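Local coordinates for protein basic helix-loop-helix, putative, expressed (Oryza sativa subsp. japonica, PDB 5LW0) that binds ADP-ribose through its macrodomain and is probably a reader of ADP-ribosylation linked to DNA interstrand crosslink repair, at residues 152-155 / 156-160; 173-177 / 178-182. All coordinates share one frame; numbering follows the deposited sequence.

Contact 1 of 2, residues 152-155 / 156-160; sequences LQRA and TKECA
L152 and T156 meet one turn apart on helix 150-159, an i to i+4 contact in the last turns of a macrodomain helix that packs on strand 167-172 and helix 139-148. L152 O is gripped twice by T156: the backbone N donates at 2.8 Å, and OG1 donates at 2.7 Å from the opposite face of the carbonyl plane, 40° out of it. The T156 hydroxyl reaches back because OG1 sits beside its own backbone N (chi1 -63°), which leaves CD1 of L152 3.5 Å from OG1. The same hydroxyl is also hydrogen-bonded to NE2 of H190, tying the helix to strand 187-192. A155, also buried, touches V171 and P174. On the outer side K157 N bonds to Q153 O at 3.1 Å, and CG of K157, beside its own backbone N, lies 3.3 Å from Q153 O. R154 and E158 run side by side without pairing: NE of R154 stays 4.8 Å from OE2 of E158, and the guanidinium bridges to D151 instead. The bonds of E158 N to R154 O and A155 O are weak. The inward hydroxyl thus has its polar needs met within the protein, whereas toward the exposed side a water donates to both A155 O and OE1 of E158, bridging backbone and carboxylate.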
loop_
_atom_site.group_PDB
_atom_site.type_symbol
_atom_site.label_atom_id
_atom_site.label_comp_id
_atom_site.label_asym_id
_atom_site.label_seq_id
_atom_site.Cartn_x
_atom_site.Cartn_y
_atom_site.Cartn_z
ATOM N N LEU A 152 13.233 -10.645 -2.003
ATOM C CA LEU A 152 11.944 -10.143 -2.518
ATOM C C LEU A 152 11.898 -10.215 -4.026
ATOM O O LEU A 152 10.875 -10.610 -4.608
ATOM C CB LEU A 152 11.684 -8.725 -2.035
ATOM C CG LEU A 152 10.391 -8.134 -2.604
ATOM C CD1 LEU A 152 9.224 -8.994 -2.192
ATOM C CD2 LEU A 152 10.254 -6.692 -2.111
ATOM N N GLN A 153 13.022 -9.933 -4.693
ATOM C CA GLN A 153 13.047 -10.041 -6.174
ATOM C C GLN A 153 12.872 -11.541 -6.605
ATOM O O GLN A 153 12.073 -11.848 -7.493
ATOM C CB GLN A 153 14.294 -9.371 -6.774
ATOM C CG GLN A 153 14.236 -9.345 -8.281
ATOM C CD GLN A 153 15.242 -8.396 -8.922
ATOM O OE1 GLN A 153 16.316 -8.136 -8.371
ATOM N NE2 GLN A 153 14.864 -7.835 -10.058
ATOM N N ARG A 154 13.549 -12.473 -5.911
ATOM C CA ARG A 154 13.353 -13.906 -6.171
ATOM C C ARG A 154 11.903 -14.354 -5.981
ATOM O O ARG A 154 11.323 -15.004 -6.841
ATOM C CB ARG A 154 14.292 -14.745 -5.293
ATOM C CG ARG A 154 14.308 -16.218 -5.621
ATOM C CD ARG A 154 15.304 -16.977 -4.732
ATOM N NE ARG A 154 14.821 -17.148 -3.357
ATOM C CZ ARG A 154 15.269 -16.464 -2.293
ATOM N NH1 ARG A 154 14.755 -16.711 -1.102
ATOM N NH2 ARG A 154 16.227 -15.523 -2.409
ATOM N N ALA A 155 11.293 -13.909 -4.881
ATOM C CA ALA A 155 9.958 -14.322 -4.577
ATOM C C ALA A 155 8.952 -13.702 -5.522
ATOM O O ALA A 155 7.972 -14.373 -5.944
ATOM C CB ALA A 155 9.636 -13.976 -3.147
ATOM N N THR A 156 9.188 -12.466 -5.903
ATOM C CA THR A 156 8.234 -11.750 -6.764
ATOM C C THR A 156 8.208 -12.401 -8.156
ATOM O O THR A 156 7.120 -12.631 -8.731
ATOM C CB THR A 156 8.612 -10.272 -6.863
ATOM O OG1 THR A 156 8.529 -9.650 -5.575
ATOM C CG2 THR A 156 7.747 -9.567 -7.847
ATOM N N LYS A 157 9.395 -12.755 -8.676
ATOM C CA LYS A 157 9.496 -13.415 -9.991
ATOM C C LYS A 157 8.746 -14.761 -10.059
ATOM O O LYS A 157 8.276 -15.145 -11.106
ATOM C CB LYS A 157 10.976 -13.656 -10.358
ATOM C CG LYS A 157 11.707 -12.412 -10.766
ATOM C CD LYS A 157 13.034 -12.799 -11.420
ATOM C CE LYS A 157 14.179 -12.031 -10.837
ATOM N NZ LYS A 157 14.114 -10.613 -11.235
ATOM N N GLU A 158 8.620 -15.437 -8.929
ATOM C CA GLU A 158 7.785 -16.636 -8.823
ATOM C C GLU A 158 6.276 -16.403 -8.860
ATOM O O GLU A 158 5.518 -17.327 -9.179
ATOM C CB GLU A 158 8.185 -17.418 -7.581
ATOM C CG GLU A 158 9.636 -17.886 -7.648
ATOM C CD GLU A 158 10.228 -18.290 -6.302
ATOM O OE1 GLU A 158 9.557 -18.145 -5.255
ATOM O OE2 GLU A 158 11.401 -18.739 -6.298
ATOM N N CYS A 159 5.826 -15.173 -8.596
ATOM C CA CYS A 159 4.384 -14.861 -8.547
ATOM C C CYS A 159 3.883 -14.216 -9.829
ATOM O O CYS A 159 2.793 -14.522 -10.280
ATOM C CB CYS A 159 4.095 -13.965 -7.347
ATOM S SG CYS A 159 4.456 -14.822 -5.792
ATOM N N ALA A 160 4.621 -13.245 -10.363
ATOM C CA ALA A 160 4.149 -12.510 -11.519
ATOM C C ALA A 160 5.325 -11.855 -12.235
ATOM O O ALA A 160 6.359 -11.561 -11.609
ATOM C CB ALA A 160 3.133 -11.446 -11.102
HETATM O O HOH W 1 7.123 -16.584 -4.206
#

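Contact 2 of 2, residues 173-177 / 178-182; sequences LPSTS and PLHQR
With CG anti to the backbone N (chi1 -163°), the H180 ring swings back from the first turn of helix 178-183 over the preceding loop, while chi1 of S177 (175°) puts OG next to the start of the helix. ND1 of H180 donates to L173 O at 3.0 Å; this oxygen lies only 4° out of the ring plane, whereas the nitrogen stands above the carbonyl plane. CA of S175 sits over one face of the H180 ring, 3.7 Å from its centroid, a CH-pi contact offset toward the rim. In the conformer given, the bond and the face contact would both favour this rotation of the imidazole. S177 is the N-cap: OG accepts from L179 N at 3.3 Å, and S177 O takes Q181 N at 3.0 Å in a nearly straight bond, plus H180 N in a weak one. The S177 hydroxyl also bonds to A148 O, joining the cap to the end of helix 139-148. With an alanine here the hydroxyl is gone, which would probably leave L179 N without its capping acceptor and A148 O without this partner. CD2 of L173 packs 4.0 Å from CB of L179, the two side chains crossing at about a right angle. A type I turn from P174 to S177 runs into a serine N-cap with proline at N1, and so carries the macrodomain chain out of edge strand 167-172 into helix 178-183.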
loop_
_atom_site.group_PDB
_atom_site.type_symbol
_atom_site.label_atom_id
_atom_site.label_comp_id
_atom_site.label_asym_id
_atom_site.label_seq_id
_atom_site.Cartn_x
_atom_site.Cartn_y
_atom_site.Cartn_z
ATOM N N LEU A 173 7.130 -13.186 1.716
ATOM C CA LEU A 173 8.502 -12.719 1.922
ATOM C C LEU A 173 9.275 -13.798 2.710
ATOM O O LEU A 173 8.888 -14.109 3.819
ATOM C CB LEU A 173 8.505 -11.415 2.739
ATOM C CG LEU A 173 9.874 -10.808 2.981
ATOM C CD1 LEU A 173 10.576 -10.404 1.705
ATOM C CD2 LEU A 173 9.824 -9.633 3.929
ATOM N N PRO A 174 10.335 -14.379 2.100
ATOM C CA PRO A 174 11.092 -15.412 2.807
ATOM C C PRO A 174 11.568 -14.976 4.161
ATOM O O PRO A 174 11.936 -13.814 4.356
ATOM C CB PRO A 174 12.270 -15.655 1.871
ATOM C CG PRO A 174 11.729 -15.341 0.528
ATOM C CD PRO A 174 10.859 -14.138 0.774
ATOM N N SER A 175 11.564 -15.905 5.117
ATOM C CA SER A 175 11.938 -15.600 6.477
ATOM C C SER A 175 13.402 -15.151 6.595
ATOM O O SER A 175 13.791 -14.478 7.544
ATOM C CB SER A 175 11.688 -16.812 7.340
ATOM O OG SER A 175 11.599 -16.437 8.676
ATOM N N THR A 176 14.191 -15.462 5.594
ATOM C CA THR A 176 15.590 -15.042 5.572
ATOM C C THR A 176 15.763 -13.557 5.288
ATOM O O THR A 176 16.857 -12.999 5.427
ATOM C CB THR A 176 16.360 -15.835 4.476
ATOM O OG1 THR A 176 15.634 -15.785 3.251
ATOM C CG2 THR A 176 16.529 -17.280 4.869
ATOM N N SER A 177 14.680 -12.872 4.877
ATOM C CA SER A 177 14.797 -11.468 4.561
ATOM C C SER A 177 15.023 -10.659 5.825
ATOM O O SER A 177 14.293 -10.828 6.787
ATOM C CB SER A 177 13.523 -10.964 3.872
ATOM O OG SER A 177 13.617 -9.570 3.688
ATOM N N PRO A 178 15.991 -9.706 5.800
ATOM C CA PRO A 178 16.169 -8.814 6.937
ATOM C C PRO A 178 14.870 -8.081 7.340
ATOM O O PRO A 178 14.627 -7.850 8.525
ATOM C CB PRO A 178 17.225 -7.813 6.434
ATOM C CG PRO A 178 18.044 -8.616 5.471
ATOM C CD PRO A 178 17.067 -9.542 4.795
ATOM N N LEU A 179 14.034 -7.742 6.348
ATOM C CA LEU A 179 12.754 -7.099 6.639
ATOM C C LEU A 179 11.812 -8.011 7.456
ATOM O O LEU A 179 11.095 -7.526 8.319
ATOM C CB LEU A 179 12.077 -6.648 5.338
ATOM C CG LEU A 179 10.750 -5.884 5.505
ATOM C CD1 LEU A 179 10.912 -4.609 6.327
ATOM C CD2 LEU A 179 10.282 -5.513 4.114
ATOM N N HIS A 180 11.842 -9.326 7.186
ATOM C CA HIS A 180 11.067 -10.283 7.944
ATOM C C HIS A 180 11.677 -10.365 9.401
ATOM O O HIS A 180 10.980 -10.293 10.395
ATOM C CB HIS A 180 11.104 -11.659 7.183
ATOM C CG HIS A 180 10.043 -12.650 7.591
ATOM N ND1 HIS A 180 9.314 -13.394 6.672
ATOM C CD2 HIS A 180 9.628 -13.060 8.811
ATOM C CE1 HIS A 180 8.509 -14.220 7.318
ATOM N NE2 HIS A 180 8.679 -14.034 8.615
ATOM N N GLN A 181 12.989 -10.545 9.465
ATOM C CA GLN A 181 13.677 -10.697 10.746
ATOM C C GLN A 181 13.511 -9.495 11.658
ATOM O O GLN A 181 13.265 -9.658 12.837
ATOM C CB GLN A 181 15.152 -10.991 10.512
ATOM C CG GLN A 181 15.383 -12.361 9.891
ATOM C CD GLN A 181 16.770 -12.525 9.289
ATOM O OE1 GLN A 181 17.124 -13.609 8.802
ATOM N NE2 GLN A 181 17.546 -11.450 9.273
ATOM N N ARG A 182 13.614 -8.297 11.110
ATOM C CA ARG A 182 13.618 -7.064 11.923
ATOM C C ARG A 182 12.246 -6.522 12.167
ATOM O O ARG A 182 11.988 -5.907 13.200
ATOM C CB ARG A 182 14.443 -5.965 11.267
ATOM C CG ARG A 182 15.911 -6.257 11.158
ATOM C CD ARG A 182 16.665 -5.048 10.597
ATOM N NE ARG A 182 17.725 -5.457 9.678
ATOM C CZ ARG A 182 18.842 -6.095 10.038
ATOM N NH1 ARG A 182 19.069 -6.408 11.317
ATOM N NH2 ARG A 182 19.742 -6.422 9.114
#

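Contact 1 lies near the C-terminal end of helix 150-159 and contact 2 at the start of helix 178-183, so strand 167-172 separates them along the chain. Both are partly buried, with one side facing the fold and the other carrying exposed residues. They meet through P174, whose ring packs against R154 and A155, and through L173, which touches L152. D151 adds a polar tie, pairing with R154 of contact 1 and T176 of contact 2. Their chemistry follows their place: contact 1 relies on i to i+4 bonds and a doubly used carbonyl, contact 2 on capping and a histidine hydrogen-bonded back to the loop.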